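Local coordinates for fatty acid amide hydrolase (Candida albicans, PDB 6KVR), which probably hydrolyses amides of monocarboxylic acids to the free carboxylate and ammonium, as a member of the amidase signature family, at residues W331-P337 with F551-A557; V353-I359 with P466-V471; N470-H474 with Q535-V541. All blocks are in the same frame, centred on the assembly; numbering follows the deposited sequence.

In the fold
Along the chain the segments come in the order 331-337, 353-359, 466-471 with 470-474, 535-541, 551-557, so interaction 1 brackets the other two in sequence. Interactions 2 and 3 share N470 and V471, and their centres lie about 10 Å apart. Both hold the loop that leaves strand 462-466, one against the start of helix 357-372, the other against the entry to strand 540-546. These two strands are neighbours in the large mixed sheet. Interactions 2 and 3 thus join adjoining strands and a helix. Interaction 1, about 28 and 31 Å from them between centres, packs the loop between helix 303-317 and strand 343-346 on the start of helix 552-565, away from the predicted sites.

Interaction 1 of 3, residues W331-P337 with F551-A557; sequences WRDVSTP and FDEEVLA
R332 meets two consecutive glutamates, E553 and E554, in the first turn of helix 552-565. It grips E554 end-on. R332 NH1 donates to E554 OE1 at 3.1 Å and R332 NH2 donates to E554 OE2 at 3.2 Å, both nearly straight and close to the guanidinium plane. R332 NH2 also forms a salt bridge to E553 OE1 at 3.1 Å, with the E553 carboxylate group over one guanidinium face. The other oxygen, E553 OE2, accepts the backbone N-H of R332 at 2.9 Å, on its anti side. That oxygen has a second partner in R276, through a salt bridge. A buried carboxylate is thus matched by two arginines and one peptide N-H, which would favour its charged form.

E553 CG, anti to its carbonyl carbon (chi1 -66°), makes a CH-pi contact 3.3 Å from the centroid of the W331 six-membered ring. The bend at chi2 then turns the carboxylate toward R332. At the ring's far end, W331 CH2 touches L556 CD1 at 3.9 Å. The indole NE1 is satisfied by E307 of helix 303-317. Further along, V334 CG1 packs on A557 CB at 3.7 Å, and P337 CD rests near the same methyl. The arrangement is a salt-bridge network on a helix N-terminus, joining it to the loop between helix 303-317 and strand 343-346.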
loop_
_atom_site.group_PDB
_atom_site.type_symbol
_atom_site.label_atom_id
_atom_site.label_comp_id
_atom_site.label_asym_id
_atom_site.label_seq_id
_atom_site.Cartn_x
_atom_site.Cartn_y
_atom_site.Cartn_z
ATOM N N TRP A 331 10.213 -2.505 -13.098
ATOM C CA TRP A 331 9.428 -3.008 -14.218
ATOM C C TRP A 331 10.217 -4.152 -14.851
ATOM O O TRP A 331 11.258 -3.925 -15.478
ATOM C CB TRP A 331 9.147 -1.885 -15.216
ATOM C CG TRP A 331 8.322 -2.317 -16.388
ATOM C CD1 TRP A 331 8.780 -2.660 -17.629
ATOM C CD2 TRP A 331 6.890 -2.465 -16.431
ATOM N NE1 TRP A 331 7.725 -3.007 -18.439
ATOM C CE2 TRP A 331 6.557 -2.901 -17.728
ATOM C CE3 TRP A 331 5.863 -2.284 -15.495
ATOM C CZ2 TRP A 331 5.237 -3.151 -18.119
ATOM C CZ3 TRP A 331 4.551 -2.537 -15.881
ATOM C CH2 TRP A 331 4.251 -2.964 -17.184
ATOM N N ARG A 332 9.734 -5.382 -14.667
ATOM C CA ARG A 332 10.466 -6.569 -15.087
ATOM C C ARG A 332 10.408 -6.769 -16.603
ATOM O O ARG A 332 9.463 -6.358 -17.280
ATOM C CB ARG A 332 9.919 -7.812 -14.386
ATOM C CG ARG A 332 10.374 -7.943 -12.928
ATOM C CD ARG A 332 9.569 -8.990 -12.197
ATOM N NE ARG A 332 8.143 -8.679 -12.179
ATOM C CZ ARG A 332 7.234 -9.314 -12.907
ATOM N NH1 ARG A 332 7.577 -10.248 -13.776
ATOM N NH2 ARG A 332 5.947 -9.002 -12.756
ATOM N N ASP A 333 11.432 -7.436 -17.123
ATOM C CA ASP A 333 11.514 -7.776 -18.533
ATOM C C ASP A 333 10.864 -9.139 -18.734
ATOM O O ASP A 333 11.305 -10.134 -18.153
ATOM C CB ASP A 333 12.968 -7.787 -18.992
ATOM C CG ASP A 333 13.137 -7.178 -20.361
ATOM O OD1 ASP A 333 12.430 -7.591 -21.306
ATOM O OD2 ASP A 333 13.964 -6.248 -20.477
ATOM N N VAL A 334 9.803 -9.174 -19.531
ATOM C CA VAL A 334 8.951 -10.347 -19.672
ATOM C C VAL A 334 8.766 -10.628 -21.157
ATOM O O VAL A 334 8.552 -9.701 -21.946
ATOM C CB VAL A 334 7.591 -10.123 -18.972
ATOM C CG1 VAL A 334 6.522 -11.039 -19.542
ATOM C CG2 VAL A 334 7.730 -10.304 -17.460
ATOM N N SER A 335 8.861 -11.899 -21.546
ATOM C CA SER A 335 8.714 -12.242 -22.958
ATOM C C SER A 335 7.242 -12.350 -23.328
ATOM O O SER A 335 6.391 -12.651 -22.488
ATOM C CB SER A 335 9.421 -13.557 -23.292
ATOM O OG SER A 335 9.291 -14.494 -22.230
ATOM N N THR A 336 6.948 -12.107 -24.593
ATOM C CA THR A 336 5.583 -12.258 -25.066
ATOM C C THR A 336 5.214 -13.734 -25.111
ATOM O O THR A 336 5.920 -14.519 -25.753
ATOM C CB THR A 336 5.429 -11.615 -26.433
ATOM O OG1 THR A 336 5.764 -10.226 -26.329
ATOM C CG2 THR A 336 4.007 -11.754 -26.929
ATOM N N PRO A 337 4.148 -14.157 -24.441
ATOM C CA PRO A 337 3.828 -15.581 -24.383
ATOM C C PRO A 337 3.109 -16.040 -25.642
ATOM O O PRO A 337 2.592 -15.242 -26.427
ATOM C CB PRO A 337 2.905 -15.669 -23.168
ATOM C CG PRO A 337 2.147 -14.365 -23.248
ATOM C CD PRO A 337 3.178 -13.349 -23.677
ATOM N N PHE A 551 1.352 -7.879 -11.300
ATOM C CA PHE A 551 1.813 -8.581 -12.497
ATOM C C PHE A 551 1.454 -7.813 -13.765
ATOM O O PHE A 551 1.104 -8.411 -14.787
ATOM C CB PHE A 551 1.245 -9.997 -12.527
ATOM C CG PHE A 551 1.897 -10.936 -11.531
ATOM C CD1 PHE A 551 1.645 -10.811 -10.164
ATOM C CD2 PHE A 551 2.771 -11.937 -11.957
ATOM C CE1 PHE A 551 2.243 -11.673 -9.238
ATOM C CE2 PHE A 551 3.369 -12.809 -11.032
ATOM C CZ PHE A 551 3.105 -12.675 -9.671
ATOM N N ASP A 552 1.518 -6.473 -13.693
ATOM C CA ASP A 552 1.245 -5.601 -14.840
ATOM C C ASP A 552 2.051 -5.994 -16.074
ATOM O O ASP A 552 1.568 -5.874 -17.210
ATOM C CB ASP A 552 1.575 -4.144 -14.487
ATOM C CG ASP A 552 1.012 -3.713 -13.143
ATOM O OD1 ASP A 552 1.344 -4.311 -12.094
ATOM O OD2 ASP A 552 0.243 -2.746 -13.146
ATOM N N GLU A 553 3.306 -6.394 -15.869
ATOM C CA GLU A 553 4.182 -6.708 -16.992
ATOM C C GLU A 553 3.618 -7.861 -17.809
ATOM O O GLU A 553 3.556 -7.790 -19.040
ATOM C CB GLU A 553 5.590 -7.031 -16.475
ATOM C CG GLU A 553 6.287 -5.828 -15.820
ATOM C CD GLU A 553 6.125 -5.797 -14.288
ATOM O OE1 GLU A 553 5.064 -6.224 -13.761
ATOM O OE2 GLU A 553 7.075 -5.351 -13.603
ATOM N N GLU A 554 3.151 -8.911 -17.131
ATOM C CA GLU A 554 2.528 -10.034 -17.826
ATOM C C GLU A 554 1.242 -9.617 -18.532
ATOM O O GLU A 554 0.927 -10.144 -19.609
ATOM C CB GLU A 554 2.234 -11.170 -16.839
ATOM C CG GLU A 554 3.444 -12.017 -16.463
ATOM C CD GLU A 554 4.281 -11.376 -15.360
ATOM O OE1 GLU A 554 5.304 -11.975 -14.940
ATOM O OE2 GLU A 554 3.907 -10.261 -14.910
ATOM N N VAL A 555 0.482 -8.687 -17.940
ATOM C CA VAL A 555 -0.754 -8.233 -18.570
ATOM C C VAL A 555 -0.455 -7.651 -19.941
ATOM O O VAL A 555 -1.076 -8.026 -20.939
ATOM C CB VAL A 555 -1.489 -7.210 -17.684
ATOM C CG1 VAL A 555 -2.626 -6.572 -18.477
ATOM C CG2 VAL A 555 -2.024 -7.865 -16.391
ATOM N N LEU A 556 0.521 -6.736 -20.009
ATOM C CA LEU A 556 0.859 -6.098 -21.279
ATOM C C LEU A 556 1.464 -7.095 -22.258
ATOM O O LEU A 556 1.204 -7.020 -23.465
ATOM C CB LEU A 556 1.820 -4.932 -21.046
ATOM C CG LEU A 556 1.182 -3.740 -20.320
ATOM C CD1 LEU A 556 2.048 -2.470 -20.353
ATOM C CD2 LEU A 556 -0.192 -3.469 -20.892
ATOM N N ALA A 557 2.289 -8.021 -21.760
ATOM C CA ALA A 557 2.910 -9.003 -22.643
ATOM C C ALA A 557 1.852 -9.870 -23.308
ATOM O O ALA A 557 1.893 -10.102 -24.523
ATOM C CB ALA A 557 3.904 -9.866 -21.857
#

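Interaction 2 of 3, residues V353-I359 with P466-V471; sequences VRVSPPI and PTYNNV
S356 has its OG between the backbone N and the carbonyl carbon (chi1 80°), and N470 has its CG anti to the backbone N (chi1 -169°). These two torsions bring S356 OG to N470 OD1, where the hydroxyl donates at 2.8 Å. It comes in tilted 32° from the plane of the amide carbonyl. Beside this bond the backbones are joined directly. S356 N donates to N469 O at 3.0 Å, from above the carbonyl plane. The bond is bent. V355 CA adds a CA-H...O contact to the same oxygen, so N469 O is approached by two neighbouring residues.

The apolar side chains fill in around these bonds. The branches of I359 meet different residues. I359 CG2 meets P466 CB at 3.7 Å. I359 CD1 lies 3.5 Å from N470 O and 3.9 Å from V471 CG1. P358 CG also lies against V471 CG1, while V355 CG1 packs on P466 CG at 3.7 Å. V353 CG1 meets the amide of N469 at CG and OD1, the two side chains crossing at a slant. That amide is satisfied outside the two segments: ND2 donates to E527 and OD1 accepts from N480. Both amide ends are therefore taken, which should fix the rotation of the group.

S356 occupies the N-cap position of helix 357-372, but its hydroxyl turns to N470 and makes no capping bond. The contact is buried. It joins the start of that helix to the loop leaving strand 462-466 of the central sheet. The side chain of Y468 in this loop lies about 9 Å from G256, a predicted substrate-binding residue of the amidase fold.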
loop_
_atom_site.group_PDB
_atom_site.type_symbol
_atom_site.label_atom_id
_atom_site.label_comp_id
_atom_site.label_asym_id
_atom_site.label_seq_id
_atom_site.Cartn_x
_atom_site.Cartn_y
_atom_site.Cartn_z
ATOM N N VAL A 353 -25.513 -6.514 -14.560
ATOM C CA VAL A 353 -26.092 -5.843 -15.714
ATOM C C VAL A 353 -25.691 -6.605 -16.974
ATOM O O VAL A 353 -24.502 -6.676 -17.317
ATOM C CB VAL A 353 -25.664 -4.364 -15.804
ATOM C CG1 VAL A 353 -26.306 -3.691 -17.020
ATOM C CG2 VAL A 353 -26.038 -3.600 -14.516
ATOM N N ARG A 354 -26.689 -7.141 -17.671
ATOM C CA ARG A 354 -26.488 -7.817 -18.943
ATOM C C ARG A 354 -25.869 -6.869 -19.966
ATOM O O ARG A 354 -26.191 -5.678 -20.006
ATOM C CB ARG A 354 -27.841 -8.351 -19.433
ATOM C CG ARG A 354 -27.866 -8.923 -20.846
ATOM C CD ARG A 354 -29.286 -9.290 -21.269
ATOM N NE ARG A 354 -30.182 -8.138 -21.292
ATOM C CZ ARG A 354 -31.382 -8.136 -21.863
ATOM N NH1 ARG A 354 -31.847 -9.206 -22.493
ATOM N NH2 ARG A 354 -32.132 -7.036 -21.804
ATOM N N VAL A 355 -24.958 -7.399 -20.793
ATOM C CA VAL A 355 -24.294 -6.586 -21.803
ATOM C C VAL A 355 -25.150 -6.580 -23.062
ATOM O O VAL A 355 -25.995 -7.457 -23.269
ATOM C CB VAL A 355 -22.848 -7.062 -22.108
ATOM C CG1 VAL A 355 -21.998 -7.052 -20.847
ATOM C CG2 VAL A 355 -22.831 -8.454 -22.750
ATOM N N SER A 356 -24.938 -5.559 -23.896
ATOM C CA SER A 356 -25.699 -5.352 -25.117
ATOM C C SER A 356 -25.118 -6.184 -26.259
ATOM O O SER A 356 -24.002 -6.696 -26.158
ATOM C CB SER A 356 -25.707 -3.864 -25.458
ATOM O OG SER A 356 -24.495 -3.497 -26.094
ATOM N N PRO A 357 -25.854 -6.323 -27.367
ATOM C CA PRO A 357 -25.459 -7.268 -28.430
ATOM C C PRO A 357 -24.049 -7.059 -28.962
ATOM O O PRO A 357 -23.335 -8.053 -29.161
ATOM C CB PRO A 357 -26.515 -7.027 -29.517
ATOM C CG PRO A 357 -27.752 -6.742 -28.704
ATOM C CD PRO A 357 -27.263 -5.901 -27.532
ATOM N N PRO A 358 -23.595 -5.822 -29.236
ATOM C CA PRO A 358 -22.217 -5.698 -29.756
ATOM C C PRO A 358 -21.160 -6.222 -28.797
ATOM O O PRO A 358 -20.198 -6.856 -29.248
ATOM C CB PRO A 358 -22.063 -4.196 -30.022
ATOM C CG PRO A 358 -23.097 -3.549 -29.192
ATOM C CD PRO A 358 -24.255 -4.506 -29.164
ATOM N N ILE A 359 -21.324 -6.002 -27.488
ATOM C CA ILE A 359 -20.348 -6.509 -26.519
ATOM C C ILE A 359 -20.400 -8.031 -26.454
ATOM O O ILE A 359 -19.359 -8.703 -26.411
ATOM C CB ILE A 359 -20.575 -5.893 -25.121
ATOM C CG1 ILE A 359 -20.714 -4.363 -25.187
ATOM C CG2 ILE A 359 -19.425 -6.255 -24.204
ATOM C CD1 ILE A 359 -19.502 -3.655 -25.773
ATOM N N PRO A 466 -16.093 -7.743 -20.252
ATOM C CA PRO A 466 -16.490 -6.474 -20.870
ATOM C C PRO A 466 -15.925 -5.293 -20.097
ATOM O O PRO A 466 -15.511 -5.416 -18.943
ATOM C CB PRO A 466 -18.028 -6.497 -20.790
ATOM C CG PRO A 466 -18.396 -7.951 -20.487
ATOM C CD PRO A 466 -17.250 -8.456 -19.678
ATOM N N THR A 467 -15.910 -4.130 -20.752
ATOM C CA THR A 467 -15.527 -2.884 -20.097
ATOM C C THR A 467 -16.720 -2.117 -19.574
ATOM O O THR A 467 -16.564 -1.290 -18.666
ATOM C CB THR A 467 -14.749 -1.978 -21.056
ATOM O OG1 THR A 467 -13.718 -2.745 -21.689
ATOM C CG2 THR A 467 -14.075 -0.832 -20.286
ATOM N N TYR A 468 -17.901 -2.402 -20.110
ATOM C CA TYR A 468 -19.126 -1.642 -19.909
ATOM C C TYR A 468 -20.225 -2.509 -20.523
ATOM O O TYR A 468 -19.932 -3.389 -21.331
ATOM C CB TYR A 468 -19.006 -0.245 -20.554
ATOM C CG TYR A 468 -20.270 0.604 -20.562
ATOM C CD1 TYR A 468 -20.960 0.845 -19.393
ATOM C CD2 TYR A 468 -20.773 1.155 -21.746
ATOM C CE1 TYR A 468 -22.117 1.595 -19.386
ATOM C CE2 TYR A 468 -21.939 1.923 -21.749
ATOM C CZ TYR A 468 -22.601 2.138 -20.546
ATOM O OH TYR A 468 -23.765 2.884 -20.479
ATOM N N ASN A 469 -21.477 -2.303 -20.110
ATOM C CA ASN A 469 -22.559 -3.138 -20.639
ATOM C C ASN A 469 -23.021 -2.697 -22.020
ATOM O O ASN A 469 -24.113 -3.065 -22.468
ATOM C CB ASN A 469 -23.749 -3.135 -19.679
ATOM C CG ASN A 469 -24.123 -1.726 -19.243
ATOM O OD1 ASN A 469 -23.749 -1.281 -18.161
ATOM N ND2 ASN A 469 -24.805 -0.999 -20.117
ATOM N N ASN A 470 -22.225 -1.882 -22.697
ATOM C CA ASN A 470 -22.563 -1.377 -24.017
ATOM C C ASN A 470 -21.273 -0.844 -24.623
ATOM O O ASN A 470 -20.227 -0.805 -23.963
ATOM C CB ASN A 470 -23.664 -0.308 -23.925
ATOM C CG ASN A 470 -24.248 0.061 -25.282
ATOM O OD1 ASN A 470 -24.167 -0.703 -26.244
ATOM N ND2 ASN A 470 -24.822 1.248 -25.364
ATOM N N VAL A 471 -21.345 -0.449 -25.887
ATOM C CA VAL A 471 -20.302 0.377 -26.488
ATOM C C VAL A 471 -20.484 1.768 -25.896
ATOM O O VAL A 471 -21.310 1.947 -24.997
ATOM C CB VAL A 471 -20.403 0.393 -28.025
ATOM C CG1 VAL A 471 -20.036 -0.971 -28.587
ATOM C CG2 VAL A 471 -21.800 0.735 -28.436
#

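Interaction 3 of 3, residues N470-H474 with Q535-V541; sequences NVAPH and QFVGAPV
H474 overlaps F536 in an offset stack, with the ring planes 6° apart and the centroids separated by 4.3 Å. The edge of the imidazole does a second job. H474 NE2 donates to Q535 O at 2.9 Å, almost straight at 171° and in the ring plane, although it is tilted from the plane of that carbonyl. The bond fixes how the imidazole is turned while its face lies on the phenyl.

The opposite face of F536 receives N470 ND2, 3.5 Å from F536 CE1. The amide plane stands steeply to the ring, 77° away from it. The phenyl is thus held between an imidazole and an amide nitrogen, while N470 OD1 is taken up by S356. At the ring edge, A472 O lies 3.2 Å from F536 CE1.

V471 packs between F536 and the start of strand 540-546. V471 CB meets A539 CB at 3.7 Å, its CG1 meets V541 CG2, and its CG2 touches F536 CB. One water bridges the backbones, donating to P540 O at 2.7 Å and accepting from A472 N. P473 and A472 also pack on Y264 of helix 259-265. F536 to A539 form a type II beta turn with G538 at positive phi. The 470-474 loop lies against F536 and A539, the ends of this turn, and against P540 and V541, which begin strand 540-546 of the central amidase sheet.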
loop_
_atom_site.group_PDB
_atom_site.type_symbol
_atom_site.label_atom_id
_atom_site.label_comp_id
_atom_site.label_asym_id
_atom_site.label_seq_id
_atom_site.Cartn_x
_atom_site.Cartn_y
_atom_site.Cartn_z
ATOM N N ASN A 470 -22.225 -1.882 -22.697
ATOM C CA ASN A 470 -22.563 -1.377 -24.017
ATOM C C ASN A 470 -21.273 -0.844 -24.623
ATOM O O ASN A 470 -20.227 -0.805 -23.963
ATOM C CB ASN A 470 -23.664 -0.308 -23.925
ATOM C CG ASN A 470 -24.248 0.061 -25.282
ATOM O OD1 ASN A 470 -24.167 -0.703 -26.244
ATOM N ND2 ASN A 470 -24.822 1.248 -25.364
ATOM N N VAL A 471 -21.345 -0.449 -25.887
ATOM C CA VAL A 471 -20.302 0.377 -26.488
ATOM C C VAL A 471 -20.484 1.768 -25.896
ATOM O O VAL A 471 -21.310 1.947 -24.997
ATOM C CB VAL A 471 -20.403 0.393 -28.025
ATOM C CG1 VAL A 471 -20.036 -0.971 -28.587
ATOM C CG2 VAL A 471 -21.800 0.735 -28.436
ATOM N N ALA A 472 -19.746 2.758 -26.410
ATOM C CA ALA A 472 -19.802 4.120 -25.888
ATOM C C ALA A 472 -21.246 4.578 -25.691
ATOM O O ALA A 472 -22.086 4.380 -26.579
ATOM C CB ALA A 472 -19.080 5.091 -26.827
ATOM N N PRO A 473 -21.569 5.188 -24.567
ATOM C CA PRO A 473 -22.947 5.614 -24.310
ATOM C C PRO A 473 -23.246 6.965 -24.955
ATOM O O PRO A 473 -22.364 7.690 -25.410
ATOM C CB PRO A 473 -22.988 5.714 -22.785
ATOM C CG PRO A 473 -21.631 6.229 -22.458
ATOM C CD PRO A 473 -20.675 5.528 -23.446
ATOM N N HIS A 474 -24.526 7.298 -24.995
ATOM C CA HIS A 474 -24.888 8.666 -25.333
ATOM C C HIS A 474 -24.450 9.597 -24.206
ATOM O O HIS A 474 -24.379 9.196 -23.042
ATOM C CB HIS A 474 -26.392 8.781 -25.562
ATOM C CG HIS A 474 -26.873 8.039 -26.768
ATOM N ND1 HIS A 474 -28.195 7.697 -26.954
ATOM C CD2 HIS A 474 -26.209 7.587 -27.858
ATOM C CE1 HIS A 474 -28.323 7.059 -28.103
ATOM N NE2 HIS A 474 -27.131 6.976 -28.671
ATOM N N GLN A 535 -28.669 3.831 -33.158
ATOM C CA GLN A 535 -28.164 5.022 -32.478
ATOM C C GLN A 535 -26.756 4.831 -31.903
ATOM O O GLN A 535 -26.284 5.675 -31.128
ATOM C CB GLN A 535 -29.141 5.423 -31.366
ATOM C CG GLN A 535 -30.433 6.083 -31.849
ATOM C CD GLN A 535 -30.195 7.417 -32.546
ATOM O OE1 GLN A 535 -30.225 7.511 -33.781
ATOM N NE2 GLN A 535 -29.971 8.462 -31.753
ATOM N N PHE A 536 -26.076 3.742 -32.253
ATOM C CA PHE A 536 -24.731 3.490 -31.752
ATOM C C PHE A 536 -23.821 2.989 -32.872
ATOM O O PHE A 536 -22.902 2.205 -32.619
ATOM C CB PHE A 536 -24.739 2.469 -30.596
ATOM C CG PHE A 536 -25.369 2.976 -29.318
ATOM C CD1 PHE A 536 -24.624 3.706 -28.400
ATOM C CD2 PHE A 536 -26.700 2.700 -29.025
ATOM C CE1 PHE A 536 -25.196 4.172 -27.222
ATOM C CE2 PHE A 536 -27.284 3.164 -27.849
ATOM C CZ PHE A 536 -26.531 3.897 -26.941
ATOM N N VAL A 537 -24.050 3.459 -34.105
ATOM C CA VAL A 537 -23.487 2.820 -35.296
ATOM C C VAL A 537 -21.964 2.844 -35.287
ATOM O O VAL A 537 -21.341 3.909 -35.171
ATOM C CB VAL A 537 -24.004 3.512 -36.568
ATOM C CG1 VAL A 537 -23.403 2.839 -37.796
ATOM C CG2 VAL A 537 -25.543 3.530 -36.620
ATOM N N GLY A 538 -21.354 1.670 -35.478
ATOM C CA GLY A 538 -19.942 1.605 -35.776
ATOM C C GLY A 538 -19.021 1.898 -34.614
ATOM O O GLY A 538 -17.811 2.059 -34.832
ATOM N N ALA A 539 -19.555 1.960 -33.389
ATOM C CA ALA A 539 -18.740 2.235 -32.207
ATOM C C ALA A 539 -17.776 1.085 -31.936
ATOM O O ALA A 539 -18.171 -0.082 -31.984
ATOM C CB ALA A 539 -19.626 2.444 -30.983
ATOM N N PRO A 540 -16.524 1.378 -31.603
ATOM C CA PRO A 540 -15.570 0.301 -31.313
ATOM C C PRO A 540 -15.945 -0.465 -30.052
ATOM O O PRO A 540 -16.589 0.063 -29.140
ATOM C CB PRO A 540 -14.238 1.040 -31.139
ATOM C CG PRO A 540 -14.598 2.439 -30.824
ATOM C CD PRO A 540 -15.920 2.718 -31.491
ATOM N N VAL A 541 -15.558 -1.742 -30.023
ATOM C CA VAL A 541 -15.700 -2.586 -28.840
ATOM C C VAL A 541 -14.317 -2.834 -28.261
ATOM O O VAL A 541 -13.458 -3.435 -28.922
ATOM C CB VAL A 541 -16.378 -3.929 -29.135
ATOM C CG1 VAL A 541 -16.395 -4.739 -27.850
ATOM C CG2 VAL A 541 -17.785 -3.736 -29.639
HETATM O O HOH W 1 -17.492 2.519 -28.419
#